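Avirulence protein AVRPPH3 (Pseudomonas syringae pv. phaseolicola, PDB 1UKF) acts as a papain-like cysteine protease that cleaves itself and, inside infected plant cells, interacts with PBS1 and triggers the hypersensitive response. Local coordinates at residues S52-A64 against F74-G86. Numbering follows the deposited sequence.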
ATOM      1  N   SER A  52     -11.658  -4.144   7.664  1.00 10.40           N
ATOM      2  CA  SER A  52     -12.185  -5.454   7.307  1.00 11.56           C
ATOM      3  C   SER A  52     -13.357  -5.294   6.343  1.00 11.95           C
ATOM      4  O   SER A  52     -13.477  -6.038   5.367  1.00 11.92           O
ATOM      5  CB  SER A  52     -12.633  -6.208   8.563  1.00 12.51           C
ATOM      6  OG  SER A  52     -13.143  -7.486   8.232  1.00 17.56           O
ATOM      7  N   GLU A  53     -14.216  -4.315   6.613  1.00 10.95           N
ATOM      8  CA  GLU A  53     -15.367  -4.046   5.757  1.00 11.95           C
ATOM      9  C   GLU A  53     -14.890  -3.640   4.366  1.00 10.92           C
ATOM     10  O   GLU A  53     -15.443  -4.078   3.357  1.00 11.34           O
ATOM     11  CB  GLU A  53     -16.228  -2.928   6.344  1.00 13.96           C
ATOM     12  CG  GLU A  53     -16.898  -3.260   7.662  1.00 22.53           C
ATOM     13  CD  GLU A  53     -17.788  -2.132   8.144  1.00 25.72           C
ATOM     14  OE1 GLU A  53     -18.710  -1.745   7.393  1.00 28.67           O
ATOM     15  OE2 GLU A  53     -17.566  -1.630   9.266  1.00 30.09           O
ATOM     16  N   ARG A  54     -13.871  -2.788   4.307  1.00 10.53           N
ATOM     17  CA  ARG A  54     -13.342  -2.369   3.018  1.00 10.23           C
ATOM     18  C   ARG A  54     -12.718  -3.562   2.309  1.00  9.89           C
ATOM     19  O   ARG A  54     -12.821  -3.688   1.088  1.00  9.77           O
ATOM     20  CB  ARG A  54     -12.293  -1.268   3.184  1.00 11.08           C
ATOM     21  CG  ARG A  54     -12.834   0.038   3.750  1.00 10.93           C
ATOM     22  CD  ARG A  54     -11.780   1.137   3.685  1.00 10.73           C
ATOM     23  NE  ARG A  54     -12.160   2.328   4.444  1.00 12.12           N
ATOM     24  CZ  ARG A  54     -13.083   3.208   4.067  1.00 12.40           C
ATOM     25  NH1 ARG A  54     -13.736   3.051   2.924  1.00 13.65           N
ATOM     26  NH2 ARG A  54     -13.359   4.248   4.846  1.00 14.57           N
ATOM     27  N   HIS A  55     -12.074  -4.447   3.063  1.00  9.81           N
ATOM     28  CA  HIS A  55     -11.463  -5.604   2.436  1.00  8.71           C
ATOM     29  C   HIS A  55     -12.542  -6.505   1.837  1.00 10.30           C
ATOM     30  O   HIS A  55     -12.298  -7.213   0.857  1.00 10.02           O
ATOM     31  CB  HIS A  55     -10.612  -6.392   3.430  1.00  9.54           C
ATOM     32  CG  HIS A  55      -9.578  -7.242   2.767  1.00  8.95           C
ATOM     33  ND1 HIS A  55      -8.475  -6.704   2.140  1.00  9.78           N
ATOM     34  CD2 HIS A  55      -9.526  -8.577   2.550  1.00  9.94           C
ATOM     35  CE1 HIS A  55      -7.789  -7.673   1.560  1.00 11.50           C
ATOM     36  NE2 HIS A  55      -8.405  -8.819   1.792  1.00 10.78           N
ATOM     37  N   GLN A  56     -13.733  -6.487   2.429  1.00 11.43           N
ATOM     38  CA  GLN A  56     -14.832  -7.284   1.904  1.00 11.28           C
ATOM     39  C   GLN A  56     -15.274  -6.697   0.563  1.00 11.01           C
ATOM     40  O   GLN A  56     -15.695  -7.433  -0.329  1.00 11.72           O
ATOM     41  CB  GLN A  56     -16.004  -7.313   2.887  1.00 11.70           C
ATOM     42  CG  GLN A  56     -15.697  -8.041   4.186  1.00 18.81           C
ATOM     43  CD  GLN A  56     -16.955  -8.452   4.924  1.00 21.38           C
ATOM     44  OE1 GLN A  56     -17.924  -7.698   4.987  1.00 24.79           O
ATOM     45  NE2 GLN A  56     -16.943  -9.651   5.492  1.00 24.12           N
ATOM     46  N   VAL A  57     -15.181  -5.376   0.423  1.00 10.93           N
ATOM     47  CA  VAL A  57     -15.529  -4.733  -0.842  1.00 11.23           C
ATOM     48  C   VAL A  57     -14.516  -5.236  -1.875  1.00 11.14           C
ATOM     49  O   VAL A  57     -14.874  -5.566  -3.002  1.00 11.25           O
ATOM     50  CB  VAL A  57     -15.447  -3.191  -0.737  1.00 12.96           C
ATOM     51  CG1 VAL A  57     -15.619  -2.566  -2.111  1.00 14.35           C
ATOM     52  CG2 VAL A  57     -16.524  -2.676   0.206  1.00 15.81           C
ATOM     53  N   TYR A  58     -13.246  -5.288  -1.479  1.00 10.22           N
ATOM     54  CA  TYR A  58     -12.182  -5.780  -2.348  1.00  8.98           C
ATOM     55  C   TYR A  58     -12.470  -7.231  -2.755  1.00  9.25           C
ATOM     56  O   TYR A  58     -12.419  -7.572  -3.939  1.00 10.02           O
ATOM     57  CB  TYR A  58     -10.837  -5.709  -1.616  1.00  9.84           C
ATOM     58  CG  TYR A  58      -9.687  -6.356  -2.354  1.00  9.96           C
ATOM     59  CD1 TYR A  58      -8.974  -5.661  -3.329  1.00 10.64           C
ATOM     60  CD2 TYR A  58      -9.322  -7.673  -2.082  1.00 10.72           C
ATOM     61  CE1 TYR A  58      -7.922  -6.263  -4.016  1.00 11.98           C
ATOM     62  CE2 TYR A  58      -8.274  -8.284  -2.764  1.00 11.80           C
ATOM     63  CZ  TYR A  58      -7.580  -7.575  -3.728  1.00 11.30           C
ATOM     64  OH  TYR A  58      -6.545  -8.183  -4.407  1.00 14.77           O
ATOM     65  N   ASN A  59     -12.773  -8.076  -1.770  1.00  9.29           N
ATOM     66  CA  ASN A  59     -13.062  -9.486  -2.031  1.00  9.41           C
ATOM     67  C   ASN A  59     -14.284  -9.676  -2.919  1.00  8.64           C
ATOM     68  O   ASN A  59     -14.281 -10.536  -3.800  1.00 10.27           O
ATOM     69  CB  ASN A  59     -13.287 -10.258  -0.728  1.00  9.58           C
ATOM     70  CG  ASN A  59     -12.011 -10.479   0.052  1.00 12.24           C
ATOM     71  OD1 ASN A  59     -10.919 -10.497  -0.513  1.00 13.24           O
ATOM     72  ND2 ASN A  59     -12.147 -10.675   1.358  1.00 11.39           N
ATOM     73  N   ASP A  60     -15.331  -8.890  -2.677  1.00  9.38           N
ATOM     74  CA  ASP A  60     -16.550  -8.986  -3.479  1.00 10.30           C
ATOM     75  C   ASP A  60     -16.232  -8.674  -4.935  1.00 10.50           C
ATOM     76  O   ASP A  60     -16.681  -9.375  -5.842  1.00 10.39           O
ATOM     77  CB  ASP A  60     -17.616  -8.005  -2.980  1.00 11.75           C
ATOM     78  CG  ASP A  60     -18.191  -8.389  -1.630  1.00 12.60           C
ATOM     79  OD1 ASP A  60     -17.935  -9.519  -1.163  1.00 14.32           O
ATOM     80  OD2 ASP A  60     -18.913  -7.556  -1.042  1.00 14.96           O
ATOM     81  N   ALA A  61     -15.459  -7.616  -5.153  1.00  9.66           N
ATOM     82  CA  ALA A  61     -15.092  -7.222  -6.509  1.00  9.79           C
ATOM     83  C   ALA A  61     -14.184  -8.262  -7.159  1.00  9.95           C
ATOM     84  O   ALA A  61     -14.298  -8.530  -8.357  1.00 11.66           O
ATOM     85  CB  ALA A  61     -14.408  -5.864  -6.498  1.00 11.21           C
ATOM     86  N   LEU A  62     -13.287  -8.852  -6.377  1.00  9.90           N
ATOM     87  CA  LEU A  62     -12.385  -9.864  -6.913  1.00  9.80           C
ATOM     88  C   LEU A  62     -13.168 -11.110  -7.312  1.00 10.57           C
ATOM     89  O   LEU A  62     -12.961 -11.655  -8.397  1.00 10.53           O
ATOM     90  CB  LEU A  62     -11.309 -10.234  -5.887  1.00 10.35           C
ATOM     91  CG  LEU A  62     -10.311 -11.309  -6.338  1.00 11.78           C
ATOM     92  CD1 LEU A  62      -9.614 -10.873  -7.620  1.00 13.16           C
ATOM     93  CD2 LEU A  62      -9.294 -11.552  -5.235  1.00 12.81           C
ATOM     94  N   ARG A  63     -14.069 -11.556  -6.441  1.00  9.75           N
ATOM     95  CA  ARG A  63     -14.869 -12.745  -6.727  1.00  9.86           C
ATOM     96  C   ARG A  63     -15.679 -12.552  -8.007  1.00  9.93           C
ATOM     97  O   ARG A  63     -15.762 -13.457  -8.835  1.00 10.54           O
ATOM     98  CB  ARG A  63     -15.796 -13.050  -5.556  1.00 11.65           C
ATOM     99  N   ALA A  64     -16.274 -11.374  -8.169  1.00 10.23           N
ATOM    100  CA  ALA A  64     -17.060 -11.089  -9.368  1.00 11.25           C
ATOM    101  C   ALA A  64     -16.163 -11.066 -10.608  1.00 12.75           C
ATOM    102  O   ALA A  64     -16.517 -11.613 -11.653  1.00 13.35           O
ATOM    103  CB  ALA A  64     -17.783  -9.752  -9.217  1.00 13.02           C
ATOM    104  N   PHE A  74      -7.377  -8.507 -10.401  1.00 11.93           N
ATOM    105  CA  PHE A  74      -6.805  -7.828  -9.248  1.00 11.08           C
ATOM    106  C   PHE A  74      -6.807  -6.315  -9.428  1.00 12.03           C
ATOM    107  O   PHE A  74      -7.000  -5.578  -8.466  1.00 12.40           O
ATOM    108  CB  PHE A  74      -5.400  -8.363  -8.956  1.00 11.28           C
ATOM    109  CG  PHE A  74      -5.382  -9.828  -8.617  1.00 12.05           C
ATOM    110  CD1 PHE A  74      -5.076 -10.779  -9.584  1.00 15.30           C
ATOM    111  CD2 PHE A  74      -5.732 -10.261  -7.343  1.00 12.06           C
ATOM    112  CE1 PHE A  74      -5.121 -12.138  -9.291  1.00 15.78           C
ATOM    113  CE2 PHE A  74      -5.781 -11.620  -7.039  1.00 13.28           C
ATOM    114  CZ  PHE A  74      -5.476 -12.560  -8.016  1.00 13.49           C
ATOM    115  N   PHE A  75      -6.602  -5.849 -10.658  1.00 11.06           N
ATOM    116  CA  PHE A  75      -6.647  -4.416 -10.921  1.00 11.82           C
ATOM    117  C   PHE A  75      -8.084  -3.965 -10.688  1.00 12.20           C
ATOM    118  O   PHE A  75      -8.330  -2.893 -10.148  1.00 12.13           O
ATOM    119  CB  PHE A  75      -6.248  -4.102 -12.369  1.00 12.98           C
ATOM    120  CG  PHE A  75      -4.761  -4.082 -12.609  1.00 13.75           C
ATOM    121  CD1 PHE A  75      -4.255  -3.605 -13.814  1.00 16.74           C
ATOM    122  CD2 PHE A  75      -3.867  -4.542 -11.643  1.00 13.55           C
ATOM    123  CE1 PHE A  75      -2.885  -3.586 -14.056  1.00 16.83           C
ATOM    124  CE2 PHE A  75      -2.492  -4.528 -11.878  1.00 14.15           C
ATOM    125  CZ  PHE A  75      -2.003  -4.048 -13.088  1.00 16.52           C
ATOM    126  N   THR A  76      -9.034  -4.798 -11.098  1.00 11.92           N
ATOM    127  CA  THR A  76     -10.445  -4.483 -10.930  1.00 12.32           C
ATOM    128  C   THR A  76     -10.821  -4.412  -9.450  1.00 11.59           C
ATOM    129  O   THR A  76     -11.511  -3.487  -9.021  1.00 12.22           O
ATOM    130  CB  THR A  76     -11.320  -5.535 -11.642  1.00 12.53           C
ATOM    131  OG1 THR A  76     -11.075  -5.471 -13.052  1.00 15.25           O
ATOM    132  CG2 THR A  76     -12.798  -5.287 -11.371  1.00 14.57           C
ATOM    133  N   ALA A  77     -10.357  -5.385  -8.670  1.00 10.44           N
ATOM    134  CA  ALA A  77     -10.650  -5.428  -7.240  1.00 10.23           C
ATOM    135  C   ALA A  77     -10.033  -4.242  -6.496  1.00  9.33           C
ATOM    136  O   ALA A  77     -10.685  -3.623  -5.654  1.00  9.90           O
ATOM    137  CB  ALA A  77     -10.149  -6.743  -6.649  1.00 11.34           C
ATOM    138  N   SER A  78      -8.778  -3.928  -6.803  1.00 10.51           N
ATOM    139  CA  SER A  78      -8.104  -2.811  -6.155  1.00 10.31           C
ATOM    140  C   SER A  78      -8.798  -1.502  -6.506  1.00 11.17           C
ATOM    141  O   SER A  78      -8.922  -0.607  -5.667  1.00 11.51           O
ATOM    142  CB  SER A  78      -6.636  -2.759  -6.577  1.00 11.23           C
ATOM    143  OG  SER A  78      -5.927  -3.859  -6.042  1.00 13.88           O
ATOM    144  N   THR A  79      -9.253  -1.387  -7.748  1.00 10.73           N
ATOM    145  CA  THR A  79      -9.951  -0.181  -8.175  1.00 12.37           C
ATOM    146  C   THR A  79     -11.275  -0.059  -7.420  1.00 12.11           C
ATOM    147  O   THR A  79     -11.663   1.030  -7.009  1.00 11.94           O
ATOM    148  CB  THR A  79     -10.232  -0.210  -9.694  1.00 12.42           C
ATOM    149  OG1 THR A  79      -8.990  -0.251 -10.405  1.00 14.64           O
ATOM    150  CG2 THR A  79     -11.009   1.029 -10.124  1.00 14.49           C
ATOM    151  N   ALA A  80     -11.955  -1.183  -7.226  1.00 12.08           N
ATOM    152  CA  ALA A  80     -13.235  -1.188  -6.530  1.00 10.89           C
ATOM    153  C   ALA A  80     -13.121  -0.712  -5.087  1.00 11.40           C
ATOM    154  O   ALA A  80     -13.944   0.078  -4.625  1.00 12.09           O
ATOM    155  CB  ALA A  80     -13.850  -2.587  -6.569  1.00 12.12           C
ATOM    156  N   VAL A  81     -12.101  -1.173  -4.368  1.00 11.36           N
ATOM    157  CA  VAL A  81     -11.965  -0.760  -2.980  1.00 11.16           C
ATOM    158  C   VAL A  81     -11.612   0.717  -2.836  1.00 10.84           C
ATOM    159  O   VAL A  81     -12.086   1.374  -1.908  1.00 10.53           O
ATOM    160  CB  VAL A  81     -10.943  -1.647  -2.211  1.00 10.44           C
ATOM    161  CG1 VAL A  81      -9.524  -1.388  -2.691  1.00 12.16           C
ATOM    162  CG2 VAL A  81     -11.071  -1.398  -0.712  1.00 12.18           C
ATOM    163  N   ILE A  82     -10.812   1.265  -3.746  1.00 10.50           N
ATOM    164  CA  ILE A  82     -10.490   2.681  -3.612  1.00 11.67           C
ATOM    165  C   ILE A  82     -11.668   3.559  -4.036  1.00 11.80           C
ATOM    166  O   ILE A  82     -11.871   4.634  -3.471  1.00 12.94           O
ATOM    167  CB  ILE A  82      -9.181   3.075  -4.378  1.00 11.22           C
ATOM    168  CG1 ILE A  82      -9.341   2.913  -5.889  1.00 12.72           C
ATOM    169  CG2 ILE A  82      -8.022   2.240  -3.858  1.00 12.80           C
ATOM    170  CD1 ILE A  82      -9.870   4.160  -6.581  1.00 13.38           C
ATOM    171  N   GLU A  83     -12.460   3.106  -5.004  1.00 12.46           N
ATOM    172  CA  GLU A  83     -13.620   3.889  -5.429  1.00 12.95           C
ATOM    173  C   GLU A  83     -14.677   3.884  -4.327  1.00 12.90           C
ATOM    174  O   GLU A  83     -15.371   4.878  -4.117  1.00 13.95           O
ATOM    175  CB  GLU A  83     -14.214   3.336  -6.724  1.00 14.42           C
ATOM    176  CG  GLU A  83     -13.277   3.449  -7.908  1.00 16.26           C
ATOM    177  CD  GLU A  83     -13.948   3.118  -9.223  1.00 16.89           C
ATOM    178  OE1 GLU A  83     -14.848   2.252  -9.232  1.00 20.22           O
ATOM    179  OE2 GLU A  83     -13.563   3.715 -10.250  1.00 20.11           O
ATOM    180  N   ASP A  84     -14.788   2.764  -3.621  1.00 12.81           N
ATOM    181  CA  ASP A  84     -15.746   2.641  -2.528  1.00 13.21           C
ATOM    182  C   ASP A  84     -15.403   3.640  -1.428  1.00 13.67           C
ATOM    183  O   ASP A  84     -16.285   4.097  -0.696  1.00 15.13           O
ATOM    184  CB  ASP A  84     -15.710   1.222  -1.953  1.00 13.23           C
ATOM    185  CG  ASP A  84     -16.576   1.069  -0.715  1.00 15.07           C
ATOM    186  OD1 ASP A  84     -17.818   1.101  -0.844  1.00 16.99           O
ATOM    187  OD2 ASP A  84     -16.013   0.919   0.390  1.00 17.32           O
ATOM    188  N   ALA A  85     -14.119   3.973  -1.317  1.00 14.22           N
ATOM    189  CA  ALA A  85     -13.634   4.907  -0.308  1.00 14.36           C
ATOM    190  C   ALA A  85     -13.745   6.366  -0.745  1.00 14.76           C
ATOM    191  O   ALA A  85     -13.337   7.271  -0.012  1.00 17.38           O
ATOM    192  CB  ALA A  85     -12.188   4.579   0.045  1.00 14.52           C
ATOM    193  N   GLY A  86     -14.285   6.596  -1.936  1.00 14.12           N
ATOM    194  CA  GLY A  86     -14.442   7.958  -2.417  1.00 14.68           C
ATOM    195  C   GLY A  86     -13.339   8.467  -3.325  1.00 14.97           C
ATOM    196  O   GLY A  86     -13.327   9.644  -3.693  1.00 16.08           O
TER
HETATM  197  O   HOH W   1     -13.366   1.227   0.675  1.00 13.57           O
HETATM  198  O   HOH W   2     -16.035   4.715   2.429  1.00 23.95           O
HETATM  199  O   HOH W   3      -4.505  -6.211  -6.119  1.00 36.34           O
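Y58 and L62 both carry CG anti to the backbone N (chi1 173° and 179°), which swings these long side chains from the flank of helix 46-67 across to A77 and F74. The Y58 ring enters as a knob among F74, A77, S78 and V81. Its flat face suits the small A77 methyl, whose CB lies 3.9 Å from the centroid in a CH-pi contact, while S78 OG meets the ring edge. Water 3 hydrogen-bonds S78 OG and, weakly, Y58 OH, which sits at the edge of the F74 ring. Branched L62 places CD1 over a face of that phenyl ring, a second CH-pi contact. The helices run roughly antiparallel (145°), their axes coming within 7.9 Å, and alanines suit so close an approach: A61 CB and A80 CB are 3.3 Å apart, tighter than usual packing. R54, extended from CG to NE, is long enough to serve several partners: waters link NH1 to D84 OD2, V81 O and D84 O, whereas NE pairs with E24. This helical hairpin belongs to the papain-like fold: R54, V81 and A85 pack on helix 18-27, which carries the active-site C18, and S78 faces strand 178-187 of the sheet.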